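PDB 3LID: putative sensory box/GGDEF family protein, which probably makes cyclic di-GMP from two GTP through its GGDEF domain, the chain here being its extracellular PDC-fold sensor domain. Local coordinates for residues A[92-97]-A[109-114]; A[128-133]-A[154-159]; A[244-249]-A[264-269]. All coordinates share one frame; numbering follows the deposited sequence.

Contact 1: A[92-97]-A[109-114]; sequences KVRIKY and ILRDKS. With PO4 (phosphate ion), chain C.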
loop_
_atom_site.group_PDB
_atom_site.type_symbol
_atom_site.label_atom_id
_atom_site.label_comp_id
_atom_site.label_asym_id
_atom_site.label_seq_id
_atom_site.Cartn_x
_atom_site.Cartn_y
_atom_site.Cartn_z
ATOM N N LYS A 92 13.338 -2.512 18.588
ATOM C CA LYS A 92 13.666 -3.528 19.625
ATOM C C LYS A 92 13.282 -4.918 19.069
ATOM O O LYS A 92 13.957 -5.952 19.392
ATOM C CB LYS A 92 12.872 -3.299 20.882
ATOM C CG LYS A 92 13.128 -1.905 21.547
ATOM C CD LYS A 92 14.539 -1.787 22.012
ATOM C CE LYS A 92 14.822 -2.926 22.946
ATOM N NZ LYS A 92 15.937 -2.531 23.795
ATOM N N VAL A 93 12.222 -4.957 18.237
ATOM C CA VAL A 93 11.759 -6.250 17.688
ATOM C C VAL A 93 11.508 -5.965 16.232
ATOM O O VAL A 93 10.851 -4.968 15.908
ATOM C CB VAL A 93 10.448 -6.755 18.279
ATOM C CG1 VAL A 93 10.199 -8.171 17.746
ATOM C CG2 VAL A 93 10.556 -6.861 19.850
ATOM N N ARG A 94 12.105 -6.767 15.352
ATOM C CA ARG A 94 11.924 -6.467 13.928
ATOM C C ARG A 94 11.805 -7.781 13.138
ATOM O O ARG A 94 12.790 -8.537 13.021
ATOM C CB ARG A 94 13.173 -5.715 13.440
ATOM C CG ARG A 94 13.138 -5.392 11.949
ATOM C CD ARG A 94 14.220 -4.363 11.592
ATOM N NE ARG A 94 14.106 -4.016 10.184
ATOM C CZ ARG A 94 15.135 -3.905 9.327
ATOM N NH1 ARG A 94 16.419 -4.097 9.697
ATOM N NH2 ARG A 94 14.855 -3.606 8.040
ATOM N N ILE A 95 10.598 -8.040 12.642
ATOM C CA ILE A 95 10.398 -9.231 11.787
ATOM C C ILE A 95 10.304 -8.667 10.401
ATOM O O ILE A 95 9.607 -7.690 10.178
ATOM C CB ILE A 95 9.085 -9.930 12.219
ATOM C CG1 ILE A 95 9.250 -10.644 13.609
ATOM C CG2 ILE A 95 8.515 -10.849 11.128
ATOM C CD1 ILE A 95 10.444 -11.316 13.877
ATOM N N LYS A 96 10.975 -9.342 9.477
ATOM C CA LYS A 96 10.941 -8.954 8.037
ATOM C C LYS A 96 10.336 -10.133 7.293
ATOM O O LYS A 96 10.568 -11.296 7.669
ATOM C CB LYS A 96 12.347 -8.659 7.465
ATOM C CG LYS A 96 12.977 -7.484 8.241
ATOM C CD LYS A 96 14.355 -7.309 7.760
ATOM C CE LYS A 96 14.264 -6.661 6.306
ATOM N NZ LYS A 96 15.629 -6.167 5.814
ATOM N N TYR A 97 9.589 -9.820 6.216
ATOM C CA TYR A 97 8.935 -10.893 5.450
ATOM C C TYR A 97 9.167 -10.594 3.985
ATOM O O TYR A 97 9.101 -9.408 3.512
ATOM C CB TYR A 97 7.424 -10.940 5.797
ATOM C CG TYR A 97 6.658 -11.846 4.828
ATOM C CD1 TYR A 97 6.775 -13.241 4.940
ATOM C CD2 TYR A 97 5.841 -11.279 3.864
ATOM C CE1 TYR A 97 6.056 -14.080 4.093
ATOM C CE2 TYR A 97 5.095 -12.093 2.970
ATOM C CZ TYR A 97 5.216 -13.476 3.122
ATOM O OH TYR A 97 4.484 -14.258 2.244
ATOM N N ILE A 109 19.375 -6.322 12.854
ATOM C CA ILE A 109 19.829 -5.022 12.321
ATOM C C ILE A 109 18.764 -4.025 12.861
ATOM O O ILE A 109 17.663 -3.937 12.279
ATOM C CB ILE A 109 19.911 -4.970 10.796
ATOM C CG1 ILE A 109 21.023 -5.962 10.312
ATOM C CG2 ILE A 109 20.305 -3.558 10.332
ATOM C CD1 ILE A 109 20.965 -6.215 8.840
ATOM N N LEU A 110 19.047 -3.415 14.033
ATOM C CA LEU A 110 18.071 -2.624 14.766
ATOM C C LEU A 110 18.547 -1.171 14.769
ATOM O O LEU A 110 19.690 -0.895 15.151
ATOM C CB LEU A 110 17.926 -3.147 16.171
ATOM C CG LEU A 110 17.448 -4.589 16.192
ATOM C CD1 LEU A 110 17.416 -5.143 17.610
ATOM C CD2 LEU A 110 16.006 -4.693 15.597
ATOM N N ARG A 111 17.714 -0.246 14.334
ATOM C CA ARG A 111 18.174 1.139 14.122
ATOM C C ARG A 111 17.363 2.127 14.923
ATOM O O ARG A 111 16.245 1.848 15.385
ATOM C CB ARG A 111 17.950 1.526 12.665
ATOM C CG ARG A 111 18.901 0.839 11.676
ATOM C CD ARG A 111 18.352 -0.500 11.133
ATOM N NE ARG A 111 16.908 -0.618 10.786
ATOM C CZ ARG A 111 16.351 -0.469 9.578
ATOM N NH1 ARG A 111 17.071 -0.156 8.479
ATOM N NH2 ARG A 111 15.060 -0.636 9.467
ATOM N N ASP A 112 17.977 3.302 15.110
ATOM C CA ASP A 112 17.246 4.409 15.741
ATOM C C ASP A 112 16.451 5.162 14.664
ATOM O O ASP A 112 17.040 5.796 13.779
ATOM C CB ASP A 112 18.339 5.354 16.308
ATOM C CG ASP A 112 17.784 6.604 16.878
ATOM O OD1 ASP A 112 16.560 6.872 16.838
ATOM O OD2 ASP A 112 18.628 7.315 17.440
ATOM N N LYS A 113 15.102 5.094 14.741
ATOM C CA LYS A 113 14.209 5.681 13.743
ATOM C C LYS A 113 13.646 6.999 14.211
ATOM O O LYS A 113 12.674 7.530 13.653
ATOM C CB LYS A 113 13.060 4.731 13.465
ATOM C CG LYS A 113 13.549 3.503 12.765
ATOM C CD LYS A 113 13.778 3.759 11.244
ATOM C CE LYS A 113 14.466 2.558 10.617
ATOM N NZ LYS A 113 14.499 2.676 9.077
ATOM N N SER A 114 14.248 7.534 15.292
ATOM C CA SER A 114 13.651 8.727 15.871
ATOM C C SER A 114 13.613 9.973 14.985
ATOM O O SER A 114 12.776 10.888 15.277
ATOM C CB SER A 114 14.288 9.036 17.222
ATOM O OG SER A 114 15.644 9.413 16.996
HETATM P P PO4 C . 11.058 2.186 7.403
HETATM O O1 PO4 C . 11.690 0.845 6.984
HETATM O O2 PO4 C . 11.794 2.533 8.704
HETATM O O3 PO4 C . 9.591 2.057 7.694
HETATM O O4 PO4 C . 11.323 3.254 6.348
#
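The strand through 93-97 is met not by another strand but by the irregular chain 109-114, and the two backbones come nearest at Lys92 and Leu110, whose CA atoms are 6.6 Å apart. The side chain of Arg94 spans the gap. With CG anti to the backbone N (chi1 178°) and the chain extended as far as NE, its guanidinium reaches the carbonyl of Ile109: NH1 donates to Ile109 O at 2.9 Å, in the carbonyl plane and on a lone pair, although the bond is somewhat bent (N-H...O 148°). Nearer the backbone, Leu110 CD2 rests on Arg94 CB at 3.7 Å. Strand 91-98 pairs with 79-86 and 103-106 in the seven-stranded antiparallel sheet of a PDC-type sensor domain, and 109-114 is the connection from edge strand 103-106 to helix 117-124. On that sheet two cationic groups stack. Arg111, bent at chi2 and chi3, folds its guanidinium flat over that of Arg94, with centres 3.7 Å apart and planes 13° from parallel; Arg111 NH2 sits over the middle of the Arg94 group, 3.3 Å from Arg94 CZ. Salt bridges from Arg111 to Glu91 and Asp140 would offset the like-charge repulsion. Lys96 CD lies over the rim of the opposite face of Arg94, and Lys113 NZ over the rim of the far face of Arg111. That ammonium donates to O2 of a phosphate ion, NZ to O2 2.7 Å, in a site completed by Arg83, Arg116, Tyr118, Arg139, Arg153 and Asn171; the ion probably came from the crystallisation liquor.

Contact 2: A[128-133]-A[154-159]; sequences EQISAW and ILMPIS. With EDO (1,2-ethanediol), chain G.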
loop_
_atom_site.group_PDB
_atom_site.type_symbol
_atom_site.label_atom_id
_atom_site.label_comp_id
_atom_site.label_asym_id
_atom_site.label_seq_id
_atom_site.Cartn_x
_atom_site.Cartn_y
_atom_site.Cartn_z
ATOM N N GLU A 128 -2.639 3.260 22.686
ATOM C CA GLU A 128 -3.489 2.225 22.155
ATOM C C GLU A 128 -4.288 2.758 20.964
ATOM O O GLU A 128 -5.118 2.064 20.429
ATOM C CB GLU A 128 -4.378 1.606 23.245
ATOM C CG GLU A 128 -3.755 0.373 23.896
ATOM C CD GLU A 128 -2.514 0.653 24.734
ATOM O OE1 GLU A 128 -1.550 -0.113 24.637
ATOM O OE2 GLU A 128 -2.535 1.651 25.467
ATOM N N GLN A 129 -4.011 4.003 20.568
ATOM C CA GLN A 129 -4.661 4.556 19.378
ATOM C C GLN A 129 -3.992 4.030 18.127
ATOM O O GLN A 129 -2.770 4.176 17.971
ATOM C CB GLN A 129 -4.528 6.086 19.382
ATOM C CG GLN A 129 -5.174 6.724 18.099
ATOM C CD GLN A 129 -5.017 8.206 18.011
ATOM O OE1 GLN A 129 -4.417 8.886 18.856
ATOM N NE2 GLN A 129 -5.565 8.754 16.904
ATOM N N ILE A 130 -4.774 3.471 17.204
ATOM C CA ILE A 130 -4.190 2.984 15.945
ATOM C C ILE A 130 -4.349 4.049 14.867
ATOM O O ILE A 130 -5.483 4.527 14.638
ATOM C CB ILE A 130 -4.884 1.725 15.539
ATOM C CG1 ILE A 130 -4.829 0.698 16.711
ATOM C CG2 ILE A 130 -4.195 1.175 14.281
ATOM C CD1 ILE A 130 -5.489 -0.654 16.397
ATOM N N SER A 131 -3.269 4.468 14.219
ATOM C CA SER A 131 -3.432 5.372 13.128
ATOM C C SER A 131 -2.445 4.891 12.055
ATOM O O SER A 131 -2.007 3.758 12.090
ATOM C CB SER A 131 -3.128 6.807 13.540
ATOM O OG SER A 131 -3.449 7.771 12.474
ATOM N N ALA A 132 -2.163 5.749 11.077
ATOM C CA ALA A 132 -1.333 5.335 9.936
ATOM C C ALA A 132 -0.628 6.497 9.280
ATOM O O ALA A 132 -1.130 7.623 9.348
ATOM C CB ALA A 132 -2.167 4.534 8.839
ATOM N N TRP A 133 0.532 6.239 8.669
ATOM C CA TRP A 133 1.301 7.267 7.996
ATOM C C TRP A 133 0.968 7.151 6.478
ATOM O O TRP A 133 0.626 6.062 5.985
ATOM C CB TRP A 133 2.801 7.011 8.250
ATOM C CG TRP A 133 3.697 8.098 7.765
ATOM C CD1 TRP A 133 4.689 7.977 6.849
ATOM C CD2 TRP A 133 3.712 9.463 8.235
ATOM N NE1 TRP A 133 5.312 9.219 6.687
ATOM C CE2 TRP A 133 4.719 10.139 7.502
ATOM C CE3 TRP A 133 2.899 10.175 9.141
ATOM C CZ2 TRP A 133 5.030 11.503 7.699
ATOM C CZ3 TRP A 133 3.195 11.573 9.358
ATOM C CH2 TRP A 133 4.227 12.215 8.613
ATOM N N ILE A 154 1.260 1.296 9.644
ATOM C CA ILE A 154 0.221 1.367 10.710
ATOM C C ILE A 154 1.008 1.605 12.046
ATOM O O ILE A 154 2.062 0.948 12.236
ATOM C CB ILE A 154 -0.491 0.049 10.819
ATOM C CG1 ILE A 154 -0.934 -0.440 9.399
ATOM C CG2 ILE A 154 -1.657 0.202 11.792
ATOM C CD1 ILE A 154 -1.873 0.565 8.667
ATOM N N LEU A 155 0.525 2.523 12.862
ATOM C CA LEU A 155 1.242 2.993 14.053
ATOM C C LEU A 155 0.334 2.889 15.244
ATOM O O LEU A 155 -0.806 3.261 15.160
ATOM C CB LEU A 155 1.582 4.439 13.823
ATOM C CG LEU A 155 2.360 4.705 12.532
ATOM C CD1 LEU A 155 2.450 6.238 12.354
ATOM C CD2 LEU A 155 3.871 4.126 12.695
ATOM N N MET A 156 0.852 2.336 16.368
ATOM C CA MET A 156 0.015 2.192 17.573
ATOM C C MET A 156 0.958 2.256 18.783
ATOM O O MET A 156 1.724 1.295 19.022
ATOM C CB MET A 156 -0.729 0.837 17.484
ATOM C CG MET A 156 -1.658 0.538 18.671
ATOM S SD MET A 156 -2.278 -1.097 18.528
ATOM C CE MET A 156 -3.118 -0.992 20.071
ATOM N N PRO A 157 0.826 3.310 19.595
ATOM C CA PRO A 157 1.631 3.319 20.871
ATOM C C PRO A 157 1.034 2.250 21.806
ATOM O O PRO A 157 -0.206 2.048 21.838
ATOM C CB PRO A 157 1.401 4.707 21.457
ATOM C CG PRO A 157 0.840 5.524 20.202
ATOM C CD PRO A 157 0.042 4.543 19.410
ATOM N N ILE A 158 1.908 1.526 22.543
ATOM C CA ILE A 158 1.493 0.408 23.336
ATOM C C ILE A 158 1.907 0.778 24.805
ATOM O O ILE A 158 3.027 1.187 25.027
ATOM C CB ILE A 158 2.237 -0.908 22.977
ATOM C CG1 ILE A 158 1.955 -1.284 21.476
ATOM C CG2 ILE A 158 1.672 -2.053 23.948
ATOM C CD1 ILE A 158 0.446 -1.413 21.159
ATOM N N SER A 159 0.952 0.619 25.712
ATOM C CA SER A 159 1.215 0.972 27.128
ATOM C C SER A 159 0.962 -0.236 28.044
ATOM O O SER A 159 0.254 -1.218 27.703
ATOM C CB SER A 159 0.376 2.168 27.559
ATOM O OG SER A 159 -1.023 1.864 27.516
HETATM C C1 EDO G . -1.522 11.044 9.374
HETATM O O1 EDO G . -1.088 10.266 8.247
HETATM C C2 EDO G . -0.765 12.360 9.415
HETATM O O2 EDO G . -0.203 12.596 8.126
#
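This is an antiparallel strand pairing extended by a bidentate carboxylate-to-serine interaction, set where the chain enters strand 131-140 beside strand 150-160. Ser131 and Leu155 form the hydrogen-bonded pair, Ser131 N giving to Leu155 O and Leu155 N to Ser131 O, both at 2.9 Å and nearly straight. Ala132 and Ile154 follow as a non-hydrogen-bonded pair. Before Ser131 the chain is not yet a regular strand: Gln129 O accepts a CA-H...O contact from Met156, and Glu128 N reaches Pro157 O at 2.8 Å from above the carbonyl plane. The carboxylate of Glu128 then grips Ser159 twice, on its syn lone pairs, through Ser159 N to OE1 (2.8 Å) and Ser159 OG to OE2 (2.6 Å). A bend at chi2 (68°) swings it there, although CB points away from 154-159. In the seven-stranded sheet of the PDC fold, 150-160 lies between 131-140 and 163-173, and helix 9-45 runs along the face carrying Ile154. On that side Ile130 is wedged between two neighbours: its CG2 meets Ile154 CG2 at 3.7 Å, and its CG1 meets SD of the extended Met156 at 3.6 Å. Against helix 117-124, Leu155 packs on Tyr121 and Ala122, and its CD1 lies 4.2 Å from Trp133 CB. Ser131 OG bonds to Tyr121, and Ala132 O accepts from a 1,2-ethanediol, probably from the crystallisation liquor.

Contact 3: A[244-249]-A[264-269]; sequences GEHLIA and IIDLSN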
loop_
_atom_site.group_PDB
_atom_site.type_symbol
_atom_site.label_atom_id
_atom_site.label_comp_id
_atom_site.label_asym_id
_atom_site.label_seq_id
_atom_site.Cartn_x
_atom_site.Cartn_y
_atom_site.Cartn_z
ATOM N N GLY A 244 -9.373 11.723 -27.260
ATOM C CA GLY A 244 -9.015 11.494 -28.665
ATOM C C GLY A 244 -7.857 10.524 -28.844
ATOM O O GLY A 244 -7.676 9.938 -29.911
ATOM N N GLU A 245 -7.058 10.343 -27.795
ATOM C CA GLU A 245 -5.889 9.470 -27.859
ATOM C C GLU A 245 -5.784 8.428 -26.710
ATOM O O GLU A 245 -5.183 7.342 -26.863
ATOM C CB GLU A 245 -4.664 10.342 -27.830
ATOM C CG GLU A 245 -4.575 11.200 -29.096
ATOM C CD GLU A 245 -3.144 11.451 -29.502
ATOM O OE1 GLU A 245 -2.458 12.219 -28.778
ATOM O OE2 GLU A 245 -2.700 10.878 -30.537
ATOM N N HIS A 246 -6.386 8.774 -25.600
ATOM C CA HIS A 246 -6.433 7.889 -24.429
ATOM C C HIS A 246 -7.838 7.947 -23.876
ATOM O O HIS A 246 -8.445 9.035 -23.741
ATOM C CB HIS A 246 -5.419 8.361 -23.349
ATOM C CG HIS A 246 -4.033 7.852 -23.587
ATOM N ND1 HIS A 246 -3.173 8.414 -24.517
ATOM C CD2 HIS A 246 -3.362 6.805 -23.044
ATOM C CE1 HIS A 246 -2.047 7.725 -24.551
ATOM N NE2 HIS A 246 -2.146 6.727 -23.688
ATOM N N LEU A 247 -8.326 6.785 -23.465
ATOM C CA LEU A 247 -9.519 6.697 -22.624
ATOM C C LEU A 247 -9.015 6.483 -21.190
ATOM O O LEU A 247 -8.183 5.605 -20.986
ATOM C CB LEU A 247 -10.265 5.431 -22.973
ATOM C CG LEU A 247 -11.356 5.085 -21.950
ATOM C CD1 LEU A 247 -12.474 6.170 -21.821
ATOM C CD2 LEU A 247 -11.939 3.689 -22.280
ATOM N N ILE A 248 -9.417 7.338 -20.277
ATOM C CA ILE A 248 -9.012 7.145 -18.877
ATOM C C ILE A 248 -10.322 6.977 -18.091
ATOM O O ILE A 248 -11.220 7.873 -18.113
ATOM C CB ILE A 248 -8.303 8.368 -18.360
ATOM C CG1 ILE A 248 -7.016 8.592 -19.175
ATOM C CG2 ILE A 248 -7.921 8.160 -16.858
ATOM C CD1 ILE A 248 -6.406 9.790 -18.784
ATOM N N ALA A 249 -10.430 5.852 -17.374
ATOM C CA ALA A 249 -11.491 5.652 -16.448
ATOM C C ALA A 249 -10.882 5.772 -15.035
ATOM O O ALA A 249 -9.718 5.385 -14.861
ATOM C CB ALA A 249 -12.133 4.276 -16.634
ATOM N N ILE A 264 -6.842 4.182 -11.574
ATOM C CA ILE A 264 -6.912 4.619 -13.011
ATOM C C ILE A 264 -6.788 3.464 -13.915
ATOM O O ILE A 264 -5.914 2.608 -13.754
ATOM C CB ILE A 264 -5.758 5.559 -13.273
ATOM C CG1 ILE A 264 -5.791 6.782 -12.323
ATOM C CG2 ILE A 264 -5.645 5.984 -14.790
ATOM C CD1 ILE A 264 -6.950 7.675 -12.455
ATOM N N ILE A 265 -7.631 3.443 -14.982
ATOM C CA ILE A 265 -7.434 2.542 -16.069
ATOM C C ILE A 265 -7.240 3.482 -17.266
ATOM O O ILE A 265 -8.130 4.254 -17.566
ATOM C CB ILE A 265 -8.631 1.595 -16.288
ATOM C CG1 ILE A 265 -8.683 0.638 -15.103
ATOM C CG2 ILE A 265 -8.460 0.743 -17.593
ATOM C CD1 ILE A 265 -9.865 -0.262 -15.059
ATOM N N ASP A 266 -6.059 3.426 -17.859
ATOM C CA ASP A 266 -5.634 4.347 -18.935
ATOM C C ASP A 266 -5.316 3.462 -20.134
ATOM O O ASP A 266 -4.403 2.661 -20.100
ATOM C CB ASP A 266 -4.438 5.209 -18.438
ATOM C CG ASP A 266 -3.735 5.978 -19.537
ATOM O OD1 ASP A 266 -4.116 5.843 -20.733
ATOM O OD2 ASP A 266 -2.755 6.690 -19.195
ATOM N N LEU A 267 -6.133 3.545 -21.204
ATOM C CA LEU A 267 -5.878 2.748 -22.412
ATOM C C LEU A 267 -5.715 3.698 -23.621
ATOM O O LEU A 267 -6.508 4.652 -23.810
ATOM C CB LEU A 267 -7.095 1.897 -22.715
ATOM C CG LEU A 267 -7.303 0.835 -21.636
ATOM C CD1 LEU A 267 -8.778 0.483 -21.589
ATOM C CD2 LEU A 267 -6.422 -0.325 -22.018
ATOM N N SER A 268 -4.656 3.492 -24.377
ATOM C CA SER A 268 -4.469 4.311 -25.623
ATOM C C SER A 268 -5.379 3.751 -26.724
ATOM O O SER A 268 -5.971 2.636 -26.597
ATOM C CB SER A 268 -3.040 4.151 -26.092
ATOM O OG SER A 268 -2.871 2.782 -26.446
ATOM N N ASN A 269 -5.520 4.509 -27.811
ATOM C CA ASN A 269 -6.307 4.018 -28.949
ATOM C C ASN A 269 -5.879 2.681 -29.392
ATOM O O ASN A 269 -6.701 1.849 -29.773
ATOM C CB ASN A 269 -6.171 4.958 -30.145
ATOM C CG ASN A 269 -6.822 6.281 -29.886
ATOM O OD1 ASN A 269 -6.356 7.322 -30.373
ATOM N ND2 ASN A 269 -7.890 6.271 -29.095
#
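Strands 246-249 and 264-268 run antiparallel, their axes 4.6 Å apart at closest and 168° between directions, as part of the hairpin 246-254/260-268. Four backbone bonds satisfy both N-H and C=O of two hydrogen-bonded pairs. Leu247 N gives to Leu267 O at 2.8 Å and Leu267 N returns to Leu247 O, while Ala249 and Ile265 repeat the exchange; three of the four donors approach nearly along the C=O axis. A fifth bond closes the end: Asn269 N donates to Glu245 O at 3.0 Å, more bent (140°) and from above the carbonyl plane. Asn269 already begins the helix that follows, with Ser268 at its N-cap; Ser268 OG, in the crowded position between its own N and carbonyl carbon, caps a backbone N just beyond, and Ser268 N donates to Gln271 OE1. At this same end, His246 N donates to Ser243 OG. The face bearing His246, Ile248, Asp266 and Ser268 is mixed. Ser268 CB lies over the His246 ring, 4.0 Å from its centroid, in a CH-pi contact, and Asp266, with CG anti to the backbone N, finds its partner in the hydroxyl of Tyr226 through OD2. Ile248 CG2 and Ile264 CG2 touch at 3.8 Å. Because the main chain satisfies itself within the pairing, the side chains are left to set the character of each face: Leu247, Ala249, Ile265 and Leu267 bury hydrocarbon against helix 9-45, while on the mixed face Asp266 is bonded to Tyr226 and Ser268 caps the helix.

Contacts 1 and 2 belong to the same seven-stranded sheet, with centres 16 Å apart and nearest atoms about 9 Å apart; they do not touch, and strands 79-86 and 163-173 lie between strands 91-98 and 150-160. Contact 3 lies in the second, six-stranded sheet, beyond the chain's centre; its centre is 42 Å from that of contact 1 and 39 Å from that of contact 2, and its nearest atoms are about 19 Å from those of contact 2. Helix 9-45 runs past both sheets and packs on contacts 2 and 3. The phosphate site adjoins contact 1 through Lys113, and Arg153, next to Ile154 of contact 2, also binds the ion.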